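Local atomic coordinates of BIFUNCTIONAL PROTEIN Proline utilization A (PutA) (Corynebacterium freiburgense, PDB entry 5UX5), a protein that oxidises proline to glutamate in two steps, pairing an FAD-dependent proline dehydrogenase with an NAD-dependent aldehyde dehydrogenase in one polypeptide. Residues Leu587-Ser592 against Lys614-Pro619; Cys626-Leu631 against Val644-Thr649. All blocks are in the same frame, centred on the assembly; numbering follows the deposited sequence.

Contact 1: Leu587-Ser592 against Lys614-Pro619; sequences LVVVAS and KAILKP. With NAD (nicotinamide-adenine-dinucleotide), chain F.
Two neighbouring parallel strands of the Rossmann-type NAD-binding domain in the aldehyde dehydrogenase half meet here, the outer elements of the β-α-β unit made of strand 580-591, helix 599-611 and strand 614-618. The even-numbered residues of 587-592 do the bonding: V588 N donates to K614 O and V588 O accepts I616 N, V590 N donates to I616 O at 2.7 Å, and V590 O accepts K618 N at 2.8 Å. The V590 N bond is nearly straight, 170° at the hydrogen, and runs almost along the C=O axis of I616. The ladder loosens at its C-terminal end, where S592 N to K618 O is weak at 3.4 Å.

On the face bearing L587, V589 and I616, the L587 and I616 side chains cross obliquely, with L587 CD1 4.0 Å from I616 CG1, while V589 CG2 lies beside I616 CB; helix 499-511 packs over L587 and I616. V588, V590, A615 and L617 point to the other face, where V588 and A615 touch S608 and L617 touches P601 of helix 599-611. K618 extends with CG anti to the backbone N (chi1 -169°), then bends so that NZ donates to NAD O3B at 2.8 Å and to P619 O, the latter from above the carbonyl plane. O3B in turn donates to S592 O at 2.9 Å. The adenosine ribose hydroxyl is therefore gripped from both strand ends, and the lysine ammonium, presumably charged, would polarise it as a donor to S592.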
# COMPACT_ATOMS: atom_id res chain seq x y z
N LEU A 587 9.46 3.70 -33.91
CA LEU A 587 9.68 2.39 -33.31
C LEU A 587 10.41 2.55 -31.98
O LEU A 587 11.46 3.20 -31.94
CB LEU A 587 10.48 1.47 -34.24
CG LEU A 587 10.93 0.07 -33.83
CD1 LEU A 587 9.79 -0.86 -33.41
CD2 LEU A 587 11.71 -0.55 -34.97
N VAL A 588 9.85 1.99 -30.91
CA VAL A 588 10.51 1.93 -29.61
C VAL A 588 10.72 0.47 -29.23
O VAL A 588 9.83 -0.37 -29.43
CB VAL A 588 9.68 2.64 -28.54
CG1 VAL A 588 10.30 2.40 -27.17
CG2 VAL A 588 9.57 4.13 -28.86
N VAL A 589 11.88 0.16 -28.64
CA VAL A 589 12.16 -1.16 -28.09
C VAL A 589 12.04 -1.09 -26.57
O VAL A 589 12.60 -0.18 -25.93
CB VAL A 589 13.55 -1.66 -28.52
CG1 VAL A 589 13.95 -2.93 -27.71
CG2 VAL A 589 13.55 -1.92 -30.00
N VAL A 590 11.31 -2.05 -25.98
CA VAL A 590 11.13 -2.13 -24.53
C VAL A 590 11.83 -3.38 -24.02
O VAL A 590 11.38 -4.51 -24.25
CB VAL A 590 9.64 -2.15 -24.13
CG1 VAL A 590 9.53 -2.27 -22.63
CG2 VAL A 590 8.95 -0.90 -24.58
N ALA A 591 12.93 -3.17 -23.31
CA ALA A 591 13.70 -4.24 -22.69
C ALA A 591 13.38 -4.23 -21.20
O ALA A 591 13.73 -3.29 -20.49
CB ALA A 591 15.19 -4.07 -22.97
N SER A 592 12.66 -5.24 -20.74
CA SER A 592 12.03 -5.26 -19.43
C SER A 592 12.72 -6.24 -18.49
O SER A 592 13.47 -7.13 -18.92
CB SER A 592 10.55 -5.65 -19.60
OG SER A 592 10.43 -6.93 -20.18
N LYS A 614 5.36 2.27 -33.04
CA LYS A 614 5.30 0.82 -32.90
C LYS A 614 6.24 0.38 -31.77
O LYS A 614 7.18 1.10 -31.41
CB LYS A 614 5.68 0.11 -34.22
CG LYS A 614 4.52 0.04 -35.25
CD LYS A 614 4.15 1.37 -35.92
CE LYS A 614 4.95 1.60 -37.20
NZ LYS A 614 5.21 3.04 -37.52
N ALA A 615 5.94 -0.76 -31.16
CA ALA A 615 6.78 -1.21 -30.05
C ALA A 615 7.22 -2.65 -30.23
O ALA A 615 6.43 -3.52 -30.61
CB ALA A 615 6.06 -1.08 -28.71
N ILE A 616 8.50 -2.89 -29.92
CA ILE A 616 9.03 -4.24 -29.75
C ILE A 616 9.24 -4.48 -28.27
O ILE A 616 9.94 -3.71 -27.59
CB ILE A 616 10.33 -4.45 -30.53
CG1 ILE A 616 10.04 -4.62 -32.02
CG2 ILE A 616 11.04 -5.66 -30.01
CD1 ILE A 616 11.27 -4.64 -32.89
N LEU A 617 8.60 -5.52 -27.75
CA LEU A 617 8.79 -5.98 -26.39
C LEU A 617 9.82 -7.10 -26.39
O LEU A 617 9.59 -8.16 -27.00
CB LEU A 617 7.47 -6.45 -25.78
CG LEU A 617 7.53 -7.21 -24.43
CD1 LEU A 617 8.30 -6.44 -23.38
CD2 LEU A 617 6.12 -7.50 -23.92
N LYS A 618 10.93 -6.87 -25.70
CA LYS A 618 11.94 -7.91 -25.48
C LYS A 618 12.01 -8.20 -23.98
O LYS A 618 12.71 -7.48 -23.24
CB LYS A 618 13.29 -7.47 -26.06
CG LYS A 618 14.34 -8.57 -26.15
CD LYS A 618 15.18 -8.52 -24.92
CE LYS A 618 15.63 -9.85 -24.50
NZ LYS A 618 15.91 -9.70 -23.06
N PRO A 619 11.34 -9.23 -23.48
CA PRO A 619 11.26 -9.43 -22.03
C PRO A 619 12.47 -10.15 -21.45
O PRO A 619 13.20 -10.89 -22.12
CB PRO A 619 10.01 -10.28 -21.87
CG PRO A 619 9.80 -10.95 -23.19
CD PRO A 619 10.69 -10.32 -24.22
PA NAD F . 19.73 -6.57 -17.14
O1A NAD F . 20.04 -5.06 -16.81
O2A NAD F . 21.06 -7.33 -17.45
O5B NAD F . 18.82 -6.67 -18.42
C5B NAD F . 17.48 -6.26 -18.46
C4B NAD F . 16.90 -6.47 -19.86
O4B NAD F . 17.82 -6.15 -20.91
C3B NAD F . 16.43 -7.88 -20.05
O3B NAD F . 15.36 -7.94 -20.92
C2B NAD F . 17.67 -8.45 -20.60
O2B NAD F . 17.54 -9.72 -21.14
C1B NAD F . 18.07 -7.38 -21.57
N9A NAD F . 19.46 -7.50 -21.99
C8A NAD F . 20.59 -7.41 -21.19
N7A NAD F . 21.70 -7.58 -21.94
C5A NAD F . 21.34 -7.79 -23.28
C6A NAD F . 22.03 -8.00 -24.47
N6A NAD F . 23.47 -8.07 -24.52
N1A NAD F . 21.34 -8.15 -25.62
C2A NAD F . 19.99 -8.11 -25.65
N3A NAD F . 19.27 -7.90 -24.51
C4A NAD F . 19.91 -7.74 -23.33
O3 NAD F . 18.91 -7.13 -15.87
PN NAD F . 18.98 -8.57 -15.18
O1N NAD F . 20.07 -9.48 -15.71
O2N NAD F . 17.72 -9.31 -15.54
O5D NAD F . 19.14 -8.28 -13.60
C5D NAD F . 20.29 -7.55 -13.19
C4D NAD F . 20.13 -6.64 -11.97
O4D NAD F . 19.20 -5.59 -12.10
C3D NAD F . 19.71 -7.27 -10.68
O3D NAD F . 20.61 -8.17 -10.16
C2D NAD F . 19.67 -6.04 -9.87
O2D NAD F . 20.89 -5.88 -9.23
C1D NAD F . 19.33 -4.95 -10.85

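Contact 2: Cys626-Leu631 against Val644-Thr649; sequences CAEVAL and VQLMHT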
# COMPACT_ATOMS: atom_id res chain seq x y z
N CYS A 626 5.47 -14.90 -18.78
CA CYS A 626 4.72 -13.72 -18.34
C CYS A 626 4.40 -12.79 -19.52
O CYS A 626 3.24 -12.40 -19.72
CB CYS A 626 5.49 -12.98 -17.25
SG CYS A 626 5.50 -13.83 -15.64
N ALA A 627 5.41 -12.47 -20.32
CA ALA A 627 5.16 -11.67 -21.52
C ALA A 627 4.16 -12.35 -22.44
O ALA A 627 3.30 -11.68 -23.02
CB ALA A 627 6.47 -11.43 -22.26
N GLU A 628 4.26 -13.67 -22.60
CA GLU A 628 3.35 -14.34 -23.51
C GLU A 628 1.91 -14.26 -23.03
O GLU A 628 1.00 -13.95 -23.81
CB GLU A 628 3.77 -15.78 -23.71
CG GLU A 628 5.02 -15.99 -24.53
CD GLU A 628 4.80 -15.70 -26.00
OE1 GLU A 628 3.62 -15.65 -26.41
OE2 GLU A 628 5.80 -15.53 -26.75
N VAL A 629 1.67 -14.50 -21.73
CA VAL A 629 0.31 -14.44 -21.20
C VAL A 629 -0.23 -13.02 -21.34
O VAL A 629 -1.38 -12.82 -21.75
CB VAL A 629 0.25 -14.96 -19.75
CG1 VAL A 629 -1.14 -14.80 -19.15
CG2 VAL A 629 0.68 -16.41 -19.70
N ALA A 630 0.59 -12.02 -21.00
CA ALA A 630 0.18 -10.62 -21.18
C ALA A 630 -0.12 -10.31 -22.64
O ALA A 630 -1.09 -9.61 -22.95
CB ALA A 630 1.26 -9.67 -20.65
N LEU A 631 0.68 -10.85 -23.56
CA LEU A 631 0.48 -10.51 -24.97
C LEU A 631 -0.91 -10.91 -25.45
O LEU A 631 -1.46 -10.24 -26.34
CB LEU A 631 1.54 -11.17 -25.85
CG LEU A 631 1.60 -10.51 -27.23
CD1 LEU A 631 2.11 -9.10 -27.05
CD2 LEU A 631 2.43 -11.29 -28.24
N VAL A 644 2.51 -4.13 -32.21
CA VAL A 644 3.39 -4.56 -31.15
C VAL A 644 3.93 -5.93 -31.52
O VAL A 644 3.17 -6.79 -31.98
CB VAL A 644 2.66 -4.61 -29.81
CG1 VAL A 644 3.47 -5.41 -28.81
CG2 VAL A 644 2.42 -3.19 -29.33
N GLN A 645 5.22 -6.13 -31.32
CA GLN A 645 5.88 -7.38 -31.68
C GLN A 645 6.72 -7.86 -30.50
O GLN A 645 7.48 -7.07 -29.92
CB GLN A 645 6.71 -7.17 -32.94
CG GLN A 645 7.07 -8.43 -33.67
CD GLN A 645 5.90 -9.09 -34.37
OE1 GLN A 645 5.20 -9.90 -33.76
NE2 GLN A 645 5.70 -8.77 -35.64
N LEU A 646 6.52 -9.11 -30.09
CA LEU A 646 7.21 -9.72 -28.95
C LEU A 646 8.38 -10.52 -29.49
O LEU A 646 8.18 -11.44 -30.29
CB LEU A 646 6.26 -10.63 -28.18
CG LEU A 646 6.67 -11.41 -26.92
CD1 LEU A 646 7.18 -10.54 -25.81
CD2 LEU A 646 5.47 -12.18 -26.43
N MET A 647 9.60 -10.15 -29.09
CA MET A 647 10.81 -10.75 -29.66
C MET A 647 11.68 -11.30 -28.54
O MET A 647 12.36 -10.54 -27.84
CB MET A 647 11.60 -9.73 -30.50
CG MET A 647 10.90 -9.17 -31.74
SD MET A 647 12.01 -8.21 -32.86
CE MET A 647 13.23 -9.44 -33.37
N HIS A 648 11.71 -12.63 -28.40
CA HIS A 648 12.60 -13.28 -27.44
C HIS A 648 14.00 -13.45 -28.05
O HIS A 648 14.45 -14.55 -28.37
CB HIS A 648 12.05 -14.63 -27.00
CG HIS A 648 10.67 -14.58 -26.41
ND1 HIS A 648 10.38 -13.88 -25.26
CD2 HIS A 648 9.52 -15.17 -26.80
CE1 HIS A 648 9.10 -14.04 -24.97
NE2 HIS A 648 8.55 -14.82 -25.89
N THR A 649 14.68 -12.32 -28.24
CA THR A 649 16.05 -12.38 -28.70
C THR A 649 16.95 -12.88 -27.58
O THR A 649 16.66 -12.70 -26.38
CB THR A 649 16.57 -11.01 -29.18
OG1 THR A 649 16.81 -10.16 -28.05
CG2 THR A 649 15.58 -10.33 -30.11
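E628 starts with CG anti to its carbonyl carbon (chi1 -72°) and bends again at chi2, which swings the carboxylate off helix 624-636 toward H648, whose ring is likewise set with CG anti to the carbonyl carbon. H648 NE2 donates to E628 OE2 at 3.0 Å, with 157° at the hydrogen. OE2 lies close to the imidazole plane and accepts through its anti lone pair, although carboxylate and ring are turned 47° apart.

Beside this pair L646 extends from strand 644-646 to the helix, CG anti to the backbone N. Its CD1 meets A627 CB at 3.7 Å, and its CD2 sits 3.6 Å from L631 CD2, the two leucines running alongside each other in opposite senses. The same CD2 also lies against the carboxylate, 3.4 Å from E628 OE2. L631 CD1 makes a looser touch on V644 CG1. V644 and L646 both face the helix, which thus packs on one face of the strand within a β-α-β unit of the NAD-binding domain.

W493 meets the H648 ring edge-to-face and also touches E628. Accepting the N-H of H648 would help keep the carboxylate ionised beside the apolar L646 CD2, and its charge would in turn favour a protonated H648.

Overall arrangement
Contact 1 closes before contact 2 opens along the chain, both within the aldehyde dehydrogenase part of the protein, and their centres are about 9 Å apart. Strand 614-618 is the shared element: it pairs with strand 580-591 in contact 1 and with strand 644-646 in the same sheet, L617 N and O probably bonding to Q645 O and M647 N. The chain then enters helix 624-636, whose A627 CB packs on P619 CG, before returning as 644-649. Two successive β-α-β units thus share one strand. Contact 1 ends at the NAD ribose, whereas in contact 2 the side chain of H648 is about 9 Å from the NAD and packs against P619.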